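Local coordinates for protein 2-hydroxyhepta-2,4-diene-1,7-dioate isomerase (Corynebacterium glutamicum, PDB 4DBF) that belongs to the fumarylacetoacetate hydrolase (FAH) family, binds magnesium and probably decarboxylates oxaloacetate, at residues I143-K148 / K156-G161; I203-L208 / S226-M231; N207-A212 / E274-G279. All coordinates share one frame; numbering follows the deposited sequence.

Contact 1 (I143-K148 / K156-G161); sequences IGKPCK and KSVVLG
Ile143 and Val159 form an antiparallel non-hydrogen-bonded pair where strand 133-143 ends and its partner, strand 159-170, begins. Just beyond this pair comes a classic beta bulge, with Leu160 and Gly161 both facing Val142. The backbones are joined by one nearly straight bond, from Gly144 N to Val158 O at 2.8 Å with an N-H...O angle of 162°. Gly144 suits its place: with no side chain it lets the two backbones close up, its N 3.7 Å from Leu160 N and its CA 3.9 Å from Leu160 CB.

Val158 brings most of the apolar contact. Its CB lies 4.0 Å from Cys147 SG. From there CG1 reaches Cys147 CB at 3.7 Å, while the other branch, CG2, turns to Ile143 CD1 at 4.3 Å. The two methyls thus meet two different residues of the departing chain, a good use of a beta-branched side chain in a buried place. Cys147 holds SG between its backbone N and carbonyl carbon (chi1 56°), which sets the sulfur beside the valine. Ile239 of helix 235-243 touches the side chains of Val158 and Val159. Lys145, at the exposed margin, suits solvent, and its aliphatic chain runs alongside a backbone carbonyl, with Lys145 CD 3.9 Å from Ser157 O.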
ATOM      1  N   ILE A 143       7.622  -8.623   9.156  1.00 19.38           N
ATOM      2  CA  ILE A 143       8.709  -7.741   9.495  1.00 19.11           C
ATOM      3  C   ILE A 143       8.605  -7.283  10.955  1.00 19.18           C
ATOM      4  O   ILE A 143       7.571  -6.987  11.434  1.00 19.48           O
ATOM      5  CB  ILE A 143       8.803  -6.530   8.540  1.00 18.89           C
ATOM      6  CG1 ILE A 143       9.158  -6.949   7.128  1.00 18.87           C
ATOM      7  CG2 ILE A 143       9.872  -5.568   8.994  1.00 21.89           C
ATOM      8  CD1 ILE A 143      10.382  -7.791   7.050  1.00 21.19           C
ATOM      9  N   GLY A 144       9.731  -7.274  11.627  1.00 21.60           N
ATOM     10  CA  GLY A 144       9.799  -7.071  13.053  1.00 21.73           C
ATOM     11  C   GLY A 144      10.392  -5.757  13.519  1.00 23.87           C
ATOM     12  O   GLY A 144      10.263  -5.384  14.636  1.00 22.10           O
ATOM     13  N   LYS A 145      11.051  -5.071  12.618  1.00 24.44           N
ATOM     14  CA  LYS A 145      11.593  -3.795  12.915  1.00 26.78           C
ATOM     15  C   LYS A 145      11.776  -2.982  11.662  1.00 26.40           C
ATOM     16  O   LYS A 145      11.857  -3.498  10.599  1.00 25.47           O
ATOM     17  CB  LYS A 145      12.872  -3.962  13.696  1.00 29.12           C
ATOM     18  CG  LYS A 145      14.000  -4.584  12.937  1.00 31.00           C
ATOM     19  CD  LYS A 145      15.251  -4.538  13.785  1.00 38.06           C
ATOM     20  CE  LYS A 145      16.475  -4.295  12.956  1.00 41.15           C
ATOM     21  NZ  LYS A 145      17.721  -4.611  13.673  1.00 45.57           N
ATOM     22  N   PRO A 146      11.795  -1.677  11.804  1.00 28.29           N
ATOM     23  CA  PRO A 146      11.913  -0.833  10.632  1.00 26.48           C
ATOM     24  C   PRO A 146      13.234  -1.105  10.036  1.00 27.13           C
ATOM     25  O   PRO A 146      14.157  -1.294  10.752  1.00 26.92           O
ATOM     26  CB  PRO A 146      11.845   0.569  11.170  1.00 28.71           C
ATOM     27  CG  PRO A 146      11.872   0.476  12.613  1.00 29.69           C
ATOM     28  CD  PRO A 146      11.997  -0.930  13.043  1.00 28.87           C
ATOM     29  N   CYS A 147      13.307  -1.172   8.729  1.00 24.03           N
ATOM     30  CA  CYS A 147      14.546  -1.490   8.092  1.00 24.33           C
ATOM     31  C   CYS A 147      14.604  -1.015   6.689  1.00 24.13           C
ATOM     32  O   CYS A 147      13.614  -0.869   6.077  1.00 24.98           O
ATOM     33  CB  CYS A 147      14.787  -2.980   8.121  1.00 22.43           C
ATOM     34  SG  CYS A 147      13.473  -3.974   7.378  1.00 25.19           S
ATOM     35  N   LYS A 148      15.799  -0.826   6.189  1.00 24.76           N
ATOM     36  CA  LYS A 148      16.044  -0.419   4.826  1.00 24.99           C
ATOM     37  C   LYS A 148      17.435  -0.887   4.434  1.00 25.93           C
ATOM     38  O   LYS A 148      18.261  -1.019   5.279  1.00 27.11           O
ATOM     39  CB  LYS A 148      15.917   1.072   4.715  1.00 24.48           C
ATOM     40  CG  LYS A 148      16.249   1.666   3.382  1.00 26.20           C
ATOM     41  CD  LYS A 148      15.081   1.677   2.422  1.00 26.32           C
ATOM     42  CE  LYS A 148      15.446   2.288   1.089  1.00 26.15           C
ATOM     43  NZ  LYS A 148      15.489   3.727   1.206  1.00 27.47           N
ATOM     44  N   LYS A 156      17.489 -12.481   8.698  1.00 25.64           N
ATOM     45  CA  LYS A 156      16.865 -12.915   9.944  1.00 28.07           C
ATOM     46  C   LYS A 156      16.705 -11.850  11.007  1.00 27.64           C
ATOM     47  O   LYS A 156      15.734 -11.865  11.733  1.00 28.55           O
ATOM     48  CB  LYS A 156      17.558 -14.165  10.554  1.00 28.51           C
ATOM     49  CG  LYS A 156      17.368 -15.436   9.698  1.00 32.34           C
ATOM     50  CD  LYS A 156      17.956 -16.694  10.326  1.00 37.11           C
ATOM     51  CE  LYS A 156      18.030 -17.794   9.262  1.00 42.08           C
ATOM     52  NZ  LYS A 156      18.325 -19.186   9.771  1.00 45.05           N
ATOM     53  N   SER A 157      17.600 -10.903  11.061  1.00 27.36           N
ATOM     54  CA  SER A 157      17.547  -9.860  12.061  1.00 27.17           C
ATOM     55  C   SER A 157      16.320  -8.933  11.967  1.00 26.98           C
ATOM     56  O   SER A 157      16.015  -8.265  12.887  1.00 25.41           O
ATOM     57  CB  SER A 157      18.804  -9.043  11.995  1.00 27.87           C
ATOM     58  OG  SER A 157      18.759  -8.166  10.919  1.00 33.18           O
ATOM     59  N   VAL A 158      15.641  -8.936  10.829  1.00 26.16           N
ATOM     60  CA  VAL A 158      14.492  -8.068  10.624  1.00 25.93           C
ATOM     61  C   VAL A 158      13.150  -8.778  10.620  1.00 25.53           C
ATOM     62  O   VAL A 158      12.149  -8.134  10.538  1.00 25.87           O
ATOM     63  CB  VAL A 158      14.590  -7.244   9.331  1.00 25.55           C
ATOM     64  CG1 VAL A 158      15.793  -6.356   9.295  1.00 27.87           C
ATOM     65  CG2 VAL A 158      14.488  -8.106   8.110  1.00 26.88           C
ATOM     66  N   VAL A 159      13.143 -10.095  10.673  1.00 24.66           N
ATOM     67  CA  VAL A 159      11.878 -10.780  10.682  1.00 24.46           C
ATOM     68  C   VAL A 159      11.363 -11.198  12.067  1.00 24.72           C
ATOM     69  O   VAL A 159      12.064 -11.770  12.857  1.00 23.68           O
ATOM     70  CB  VAL A 159      11.685 -11.857   9.582  1.00 27.34           C
ATOM     71  CG1 VAL A 159      12.699 -11.830   8.469  1.00 25.51           C
ATOM     72  CG2 VAL A 159      11.315 -13.220  10.099  1.00 27.69           C
ATOM     73  N   LEU A 160      10.115 -10.864  12.311  1.00 21.22           N
ATOM     74  CA  LEU A 160       9.431 -11.300  13.477  1.00 22.85           C
ATOM     75  C   LEU A 160       9.145 -12.784  13.402  1.00 23.19           C
ATOM     76  O   LEU A 160       9.391 -13.476  14.314  1.00 21.85           O
ATOM     77  CB  LEU A 160       8.129 -10.536  13.679  1.00 23.03           C
ATOM     78  CG  LEU A 160       7.262 -10.962  14.840  1.00 25.84           C
ATOM     79  CD1 LEU A 160       7.927 -10.833  16.172  1.00 29.39           C
ATOM     80  CD2 LEU A 160       5.876 -10.368  14.859  1.00 26.81           C
ATOM     81  N   GLY A 161       8.576 -13.222  12.306  1.00 20.92           N
ATOM     82  CA  GLY A 161       8.245 -14.622  12.155  1.00 21.86           C
ATOM     83  C   GLY A 161       7.556 -14.899  10.838  1.00 20.46           C
ATOM     84  O   GLY A 161       7.527 -14.028   9.927  1.00 19.89           O
TER

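Contact 2 (I203-L208 / S226-M231); sequences IDLDNL and SNSNQM
Asn207 and Asn227 join their side-chain amides across this contact, where the loop before strand 209-216 meets the end of strand 219-227. Asn227 ND2 donates a hydrogen bond to Asn207 OD1 at 3.0 Å, in the plane of the acceptor's carbonyl, and the two amide planes lie only 14° apart. Asn227 OD1 also takes a weak bond from Leu208 N. Asn229, on the exposed margin, uses its amide differently: ND2 donates to the backbone oxygen Asp206 O at 3.1 Å, approaching from above that carbonyl's plane.

Ser228 supplies the hydroxyl. With OG between its own backbone N and carbonyl carbon (chi1 73°), it donates to Leu205 O at 2.6 Å, well above the carbonyl plane. A small side chain fits here, because OG also lies against Leu208 CB at 3.2 Å.

Between backbones, Ser228 N donates to Leu208 O at 2.8 Å, and the same oxygen takes a CA-H...O contact from Asn227 CA.

Bonds inside each segment shape the partners. A type I turn runs from Asp204 to Asn207, and Asp204 OD2 accepts from Asp206 N in an Asx turn. A second Asx turn has Asn227 OD1 taking Asn229 N at 2.9 Å on a lone pair, where the strand gives way to a 3-10 segment.

Apolar cover comes from strand 133-143, whose Leu139 meets Leu205 and Leu208. Neighbouring Glu138 binds magnesium, its side chain about 8 Å from that of Ser226. The chemistry implies a join made mainly by neutral hydrogen bonds: Ser228 and Asn229 serve the turn carbonyls of Leu205 and Asp206, while Asn227 holds the side chain of Asn207, so the loop is fixed without any ion pair between the segments.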
ATOM      1  N   ILE A 203      11.649 -23.919  10.632  1.00 44.41           N
ATOM      2  CA  ILE A 203      11.084 -23.975   9.290  1.00 43.95           C
ATOM      3  C   ILE A 203      12.220 -24.169   8.321  1.00 43.88           C
ATOM      4  O   ILE A 203      13.106 -23.326   8.208  1.00 44.91           O
ATOM      5  CB  ILE A 203      10.289 -22.664   8.919  1.00 43.43           C
ATOM      6  CG1 ILE A 203       9.130 -22.414   9.875  1.00 41.99           C
ATOM      7  CG2 ILE A 203       9.874 -22.665   7.460  1.00 43.25           C
ATOM      8  CD1 ILE A 203       8.185 -23.584  10.021  1.00 41.66           C
ATOM      9  N   ASP A 204      12.191 -25.288   7.609  1.00 43.04           N
ATOM     10  CA  ASP A 204      13.236 -25.605   6.639  1.00 42.62           C
ATOM     11  C   ASP A 204      12.985 -25.014   5.226  1.00 41.22           C
ATOM     12  O   ASP A 204      12.244 -25.566   4.421  1.00 40.54           O
ATOM     13  CB  ASP A 204      13.423 -27.128   6.615  1.00 43.12           C
ATOM     14  CG  ASP A 204      14.674 -27.568   5.867  1.00 46.83           C
ATOM     15  OD1 ASP A 204      14.987 -28.773   5.977  1.00 52.20           O
ATOM     16  OD2 ASP A 204      15.326 -26.754   5.173  1.00 46.11           O
ATOM     17  N   LEU A 205      13.597 -23.878   4.924  1.00 39.89           N
ATOM     18  CA  LEU A 205      13.310 -23.205   3.646  1.00 40.51           C
ATOM     19  C   LEU A 205      13.812 -24.016   2.429  1.00 41.25           C
ATOM     20  O   LEU A 205      13.414 -23.772   1.265  1.00 40.42           O
ATOM     21  CB  LEU A 205      13.853 -21.781   3.653  1.00 40.52           C
ATOM     22  CG  LEU A 205      13.150 -20.844   4.661  1.00 41.13           C
ATOM     23  CD1 LEU A 205      13.831 -19.453   4.715  1.00 40.55           C
ATOM     24  CD2 LEU A 205      11.657 -20.716   4.408  1.00 40.37           C
ATOM     25  N   ASP A 206      14.649 -25.011   2.728  1.00 42.00           N
ATOM     26  CA  ASP A 206      15.173 -25.961   1.744  1.00 43.02           C
ATOM     27  C   ASP A 206      14.205 -27.115   1.472  1.00 42.36           C
ATOM     28  O   ASP A 206      14.394 -27.887   0.520  1.00 43.18           O
ATOM     29  CB  ASP A 206      16.538 -26.507   2.234  1.00 44.42           C
ATOM     30  CG  ASP A 206      17.710 -25.719   1.691  1.00 48.05           C
ATOM     31  OD1 ASP A 206      18.849 -26.269   1.593  1.00 53.86           O
ATOM     32  OD2 ASP A 206      17.485 -24.557   1.301  1.00 52.92           O
ATOM     33  N   ASN A 207      13.193 -27.257   2.326  1.00 40.56           N
ATOM     34  CA  ASN A 207      12.194 -28.294   2.173  1.00 39.75           C
ATOM     35  C   ASN A 207      10.931 -27.952   2.964  1.00 37.79           C
ATOM     36  O   ASN A 207      10.707 -28.502   4.022  1.00 38.60           O
ATOM     37  CB  ASN A 207      12.748 -29.671   2.604  1.00 39.95           C
ATOM     38  CG  ASN A 207      11.797 -30.814   2.268  1.00 42.73           C
ATOM     39  OD1 ASN A 207      10.941 -30.692   1.366  1.00 42.01           O
ATOM     40  ND2 ASN A 207      11.929 -31.937   2.997  1.00 42.37           N
ATOM     41  N   LEU A 208      10.160 -26.985   2.475  1.00 35.25           N
ATOM     42  CA  LEU A 208       8.877 -26.635   3.054  1.00 33.23           C
ATOM     43  C   LEU A 208       7.736 -26.900   2.059  1.00 31.72           C
ATOM     44  O   LEU A 208       7.589 -26.137   1.112  1.00 32.47           O
ATOM     45  CB  LEU A 208       8.863 -25.143   3.384  1.00 32.84           C
ATOM     46  CG  LEU A 208       7.752 -24.728   4.342  1.00 31.77           C
ATOM     47  CD1 LEU A 208       7.852 -25.530   5.661  1.00 30.43           C
ATOM     48  CD2 LEU A 208       7.873 -23.205   4.578  1.00 31.51           C
ATOM     49  N   SER A 226       3.311 -27.412  -3.647  1.00 31.73           N
ATOM     50  CA  SER A 226       4.546 -26.754  -3.970  1.00 31.02           C
ATOM     51  C   SER A 226       5.545 -26.863  -2.817  1.00 30.37           C
ATOM     52  O   SER A 226       5.256 -27.431  -1.811  1.00 29.05           O
ATOM     53  CB  SER A 226       4.265 -25.291  -4.308  1.00 31.61           C
ATOM     54  OG  SER A 226       3.692 -24.612  -3.239  1.00 33.10           O
ATOM     55  N   ASN A 227       6.727 -26.326  -2.999  1.00 30.55           N
ATOM     56  CA  ASN A 227       7.723 -26.368  -1.956  1.00 32.91           C
ATOM     57  C   ASN A 227       8.549 -25.119  -1.984  1.00 33.16           C
ATOM     58  O   ASN A 227       8.861 -24.657  -3.026  1.00 34.99           O
ATOM     59  CB  ASN A 227       8.577 -27.597  -2.115  1.00 32.41           C
ATOM     60  CG  ASN A 227       9.423 -27.874  -0.921  1.00 36.29           C
ATOM     61  OD1 ASN A 227      10.355 -27.178  -0.657  1.00 38.49           O
ATOM     62  ND2 ASN A 227       9.115 -28.925  -0.227  1.00 32.49           N
ATOM     63  N   SER A 228       8.880 -24.565  -0.831  1.00 34.15           N
ATOM     64  CA  SER A 228       9.700 -23.342  -0.778  1.00 34.61           C
ATOM     65  C   SER A 228      11.051 -23.477  -1.456  1.00 35.19           C
ATOM     66  O   SER A 228      11.716 -22.495  -1.748  1.00 34.76           O
ATOM     67  CB  SER A 228       9.914 -22.905   0.662  1.00 35.73           C
ATOM     68  OG  SER A 228      10.807 -23.785   1.267  1.00 35.98           O
ATOM     69  N   ASN A 229      11.499 -24.708  -1.661  1.00 36.04           N
ATOM     70  CA  ASN A 229      12.740 -24.907  -2.369  1.00 36.51           C
ATOM     71  C   ASN A 229      12.598 -24.718  -3.880  1.00 35.39           C
ATOM     72  O   ASN A 229      13.583 -24.817  -4.587  1.00 36.10           O
ATOM     73  CB  ASN A 229      13.352 -26.266  -1.982  1.00 37.57           C
ATOM     74  CG  ASN A 229      12.611 -27.451  -2.604  1.00 38.49           C
ATOM     75  OD1 ASN A 229      11.990 -27.348  -3.686  1.00 38.91           O
ATOM     76  ND2 ASN A 229      12.702 -28.594  -1.933  1.00 39.02           N
ATOM     77  N   GLN A 230      11.379 -24.451  -4.388  1.00 34.51           N
ATOM     78  CA  GLN A 230      11.180 -23.989  -5.765  1.00 33.35           C
ATOM     79  C   GLN A 230      11.424 -22.460  -5.934  1.00 33.03           C
ATOM     80  O   GLN A 230      11.320 -21.929  -7.039  1.00 33.33           O
ATOM     81  CB  GLN A 230       9.737 -24.231  -6.208  1.00 35.49           C
ATOM     82  CG  GLN A 230       9.242 -25.673  -6.215  1.00 37.77           C
ATOM     83  CD  GLN A 230       7.835 -25.775  -6.766  1.00 40.95           C
ATOM     84  OE1 GLN A 230       7.553 -25.420  -7.919  1.00 45.67           O
ATOM     85  NE2 GLN A 230       6.948 -26.238  -5.953  1.00 39.67           N
ATOM     86  N   MET A 231      11.655 -21.735  -4.839  1.00 31.09           N
ATOM     87  CA  MET A 231      11.828 -20.279  -4.928  1.00 30.74           C
ATOM     88  C   MET A 231      13.034 -19.903  -5.775  1.00 30.03           C
ATOM     89  O   MET A 231      14.080 -20.477  -5.608  1.00 30.96           O
ATOM     90  CB  MET A 231      12.001 -19.656  -3.528  1.00 30.10           C
ATOM     91  CG  MET A 231      10.654 -19.415  -2.860  1.00 33.52           C
ATOM     92  SD  MET A 231      10.838 -19.208  -1.067  1.00 38.38           S
ATOM     93  CE  MET A 231      11.346 -17.551  -0.966  1.00 33.21           C
TER

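Contact 3 (N207-A212 / E274-G279); sequences NLPIKA and EIPGIG
Lys211 and Glu274 make an antiparallel hydrogen-bonded pair between strands 209-216 and 270-275, neighbours within the five-stranded mixed sheet of this domain. Both bonds are nearly straight: Glu274 N gives to Lys211 O at 2.7 Å, and Lys211 N to Glu274 O at 3.1 Å, the latter in the plane of the acceptor's carbonyl.

Their side chains leave on the same face of the sheet. The charges are not in contact, as Lys211 NZ stays 5.8 Å from Glu274 OE1, and the carboxylate instead forms a salt bridge with Arg213. Long polar chains suit these partly exposed places: that of Lys211 lies on Leu222 and Asp225 of strand 219-227.

Two residues further along, the ladder stops at a pair of prolines. Neither Pro209 nor Pro276 has an N-H to continue it, and Pro209 O, buried here, has no hydrogen-bond partner. The rings meet at an oblique angle, with Pro209 CD 3.8 Å from Pro276 CG. Beyond them the chain turns back through Gly277, whose positive phi of 98° suits glycine. Ile278 and Gly279 both face Ile275 in a classic beta bulge, and their N-H groups reach Ile275 O from opposite faces of its plane.

On the opposite face Ile210 and Ile275 are buried, joined by Leu208 from the preceding loop. The Ile210 side chain is about 6 Å from that of Glu138, a magnesium ligand. Ile275 has CG1 opposite its carbonyl carbon and CG2 opposite its backbone N (chi1 -60°), sending CG2 to Leu208 CD2 at 3.7 Å, the two side chains crossing at about a right angle. CG1 and CD1 lie beside Ile210, which points the same way, Ile210 CG1 being 3.8 Å from Ile275 CG1.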
ATOM      1  N   ASN A 207      13.193 -27.257   2.326  1.00 40.56           N
ATOM      2  CA  ASN A 207      12.194 -28.294   2.173  1.00 39.75           C
ATOM      3  C   ASN A 207      10.931 -27.952   2.964  1.00 37.79           C
ATOM      4  O   ASN A 207      10.707 -28.502   4.022  1.00 38.60           O
ATOM      5  CB  ASN A 207      12.748 -29.671   2.604  1.00 39.95           C
ATOM      6  CG  ASN A 207      11.797 -30.814   2.268  1.00 42.73           C
ATOM      7  OD1 ASN A 207      10.941 -30.692   1.366  1.00 42.01           O
ATOM      8  ND2 ASN A 207      11.929 -31.937   2.997  1.00 42.37           N
ATOM      9  N   LEU A 208      10.160 -26.985   2.475  1.00 35.25           N
ATOM     10  CA  LEU A 208       8.877 -26.635   3.054  1.00 33.23           C
ATOM     11  C   LEU A 208       7.736 -26.900   2.059  1.00 31.72           C
ATOM     12  O   LEU A 208       7.589 -26.137   1.112  1.00 32.47           O
ATOM     13  CB  LEU A 208       8.863 -25.143   3.384  1.00 32.84           C
ATOM     14  CG  LEU A 208       7.752 -24.728   4.342  1.00 31.77           C
ATOM     15  CD1 LEU A 208       7.852 -25.530   5.661  1.00 30.43           C
ATOM     16  CD2 LEU A 208       7.873 -23.205   4.578  1.00 31.51           C
ATOM     17  N   PRO A 209       6.957 -27.983   2.256  1.00 31.87           N
ATOM     18  CA  PRO A 209       5.812 -28.291   1.423  1.00 31.39           C
ATOM     19  C   PRO A 209       4.740 -27.207   1.666  1.00 30.66           C
ATOM     20  O   PRO A 209       4.564 -26.782   2.784  1.00 31.27           O
ATOM     21  CB  PRO A 209       5.324 -29.642   1.965  1.00 32.82           C
ATOM     22  CG  PRO A 209       6.417 -30.143   2.897  1.00 32.91           C
ATOM     23  CD  PRO A 209       7.110 -28.949   3.379  1.00 33.02           C
ATOM     24  N   ILE A 210       4.094 -26.691   0.633  1.00 29.89           N
ATOM     25  CA  ILE A 210       3.014 -25.736   0.851  1.00 27.98           C
ATOM     26  C   ILE A 210       1.828 -26.280   0.074  1.00 28.47           C
ATOM     27  O   ILE A 210       1.911 -26.392  -1.145  1.00 28.85           O
ATOM     28  CB  ILE A 210       3.399 -24.353   0.347  1.00 28.70           C
ATOM     29  CG1 ILE A 210       4.539 -23.761   1.186  1.00 26.51           C
ATOM     30  CG2 ILE A 210       2.155 -23.410   0.354  1.00 25.79           C
ATOM     31  CD1 ILE A 210       5.155 -22.524   0.547  1.00 28.73           C
ATOM     32  N   LYS A 211       0.769 -26.687   0.772  1.00 27.76           N
ATOM     33  CA  LYS A 211      -0.303 -27.411   0.135  1.00 28.60           C
ATOM     34  C   LYS A 211      -1.580 -26.619   0.262  1.00 29.76           C
ATOM     35  O   LYS A 211      -1.719 -25.848   1.236  1.00 30.62           O
ATOM     36  CB  LYS A 211      -0.456 -28.791   0.764  1.00 28.91           C
ATOM     37  CG  LYS A 211       0.747 -29.710   0.392  1.00 31.94           C
ATOM     38  CD  LYS A 211       0.731 -31.068   1.144  1.00 37.66           C
ATOM     39  CE  LYS A 211       1.779 -32.016   0.502  1.00 36.77           C
ATOM     40  NZ  LYS A 211       1.520 -33.375   0.958  1.00 44.38           N
ATOM     41  N   ALA A 212      -2.490 -26.774  -0.708  1.00 29.02           N
ATOM     42  CA  ALA A 212      -3.797 -26.149  -0.635  1.00 30.00           C
ATOM     43  C   ALA A 212      -4.874 -27.138  -1.071  1.00 29.98           C
ATOM     44  O   ALA A 212      -4.727 -27.831  -2.089  1.00 31.96           O
ATOM     45  CB  ALA A 212      -3.837 -24.920  -1.509  1.00 29.86           C
ATOM     46  N   GLU A 274      -2.088 -25.150   3.780  1.00 25.36           N
ATOM     47  CA  GLU A 274      -1.379 -25.740   4.907  1.00 27.05           C
ATOM     48  C   GLU A 274       0.122 -25.589   4.752  1.00 26.36           C
ATOM     49  O   GLU A 274       0.651 -25.932   3.727  1.00 27.43           O
ATOM     50  CB  GLU A 274      -1.728 -27.231   5.078  1.00 29.11           C
ATOM     51  CG  GLU A 274      -0.836 -27.952   6.036  1.00 34.38           C
ATOM     52  CD  GLU A 274      -1.186 -29.431   6.149  1.00 44.23           C
ATOM     53  OE1 GLU A 274      -1.038 -30.195   5.145  1.00 47.49           O
ATOM     54  OE2 GLU A 274      -1.558 -29.821   7.276  1.00 50.31           O
ATOM     55  N   ILE A 275       0.805 -25.078   5.781  1.00 25.26           N
ATOM     56  CA  ILE A 275       2.255 -25.058   5.795  1.00 25.17           C
ATOM     57  C   ILE A 275       2.719 -25.742   7.106  1.00 26.23           C
ATOM     58  O   ILE A 275       2.498 -25.204   8.166  1.00 26.82           O
ATOM     59  CB  ILE A 275       2.859 -23.629   5.635  1.00 25.70           C
ATOM     60  CG1 ILE A 275       2.453 -22.955   4.299  1.00 24.40           C
ATOM     61  CG2 ILE A 275       4.385 -23.713   5.755  1.00 26.26           C
ATOM     62  CD1 ILE A 275       3.110 -21.625   4.067  1.00 21.15           C
ATOM     63  N   PRO A 276       3.314 -26.963   7.034  1.00 28.87           N
ATOM     64  CA  PRO A 276       3.724 -27.679   8.273  1.00 29.26           C
ATOM     65  C   PRO A 276       4.691 -26.837   9.088  1.00 29.29           C
ATOM     66  O   PRO A 276       5.567 -26.152   8.519  1.00 29.56           O
ATOM     67  CB  PRO A 276       4.395 -28.972   7.737  1.00 31.92           C
ATOM     68  CG  PRO A 276       4.651 -28.711   6.222  1.00 29.81           C
ATOM     69  CD  PRO A 276       3.505 -27.798   5.830  1.00 29.43           C
ATOM     70  N   GLY A 277       4.508 -26.793  10.392  1.00 28.77           N
ATOM     71  CA  GLY A 277       5.335 -25.889  11.192  1.00 29.48           C
ATOM     72  C   GLY A 277       4.658 -24.563  11.520  1.00 27.72           C
ATOM     73  O   GLY A 277       5.005 -23.904  12.520  1.00 29.16           O
ATOM     74  N   ILE A 278       3.690 -24.175  10.685  1.00 26.70           N
ATOM     75  CA  ILE A 278       2.883 -22.993  10.944  1.00 26.54           C
ATOM     76  C   ILE A 278       1.481 -23.483  11.257  1.00 25.98           C
ATOM     77  O   ILE A 278       1.005 -23.315  12.373  1.00 26.37           O
ATOM     78  CB  ILE A 278       2.897 -22.007   9.704  1.00 26.51           C
ATOM     79  CG1 ILE A 278       4.357 -21.698   9.313  1.00 27.51           C
ATOM     80  CG2 ILE A 278       1.999 -20.743  10.019  1.00 27.52           C
ATOM     81  CD1 ILE A 278       4.484 -20.601   8.215  1.00 30.08           C
ATOM     82  N   GLY A 279       0.815 -24.121  10.293  1.00 26.05           N
ATOM     83  CA  GLY A 279      -0.555 -24.563  10.523  1.00 26.67           C
ATOM     84  C   GLY A 279      -1.411 -24.478   9.296  1.00 26.01           C
ATOM     85  O   GLY A 279      -0.931 -24.730   8.205  1.00 27.18           O
TER

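Contacts 2 and 3 belong together: they share Asn207 and Leu208, and strand 209-216, which follows the loop 203-208, pairs with strand 219-227 on one edge and 270-275 on the other. Ser226 O and Ile210 N, 2.8 Å apart, probably bond across the join. Contact 1 holds different elements, strands 133-143 and 159-170, about 20 Å centre to centre from contact 2, and touches neither. All three are partly buried, but contact 3 lies nearest the chain centre and pairs two strands through one doubly bonded bridge backed by isoleucine packing. Contact 2, at a loop, relies on side-chain amides and a hydroxyl; contact 1, at a strand end, has a single backbone bond and valine packing.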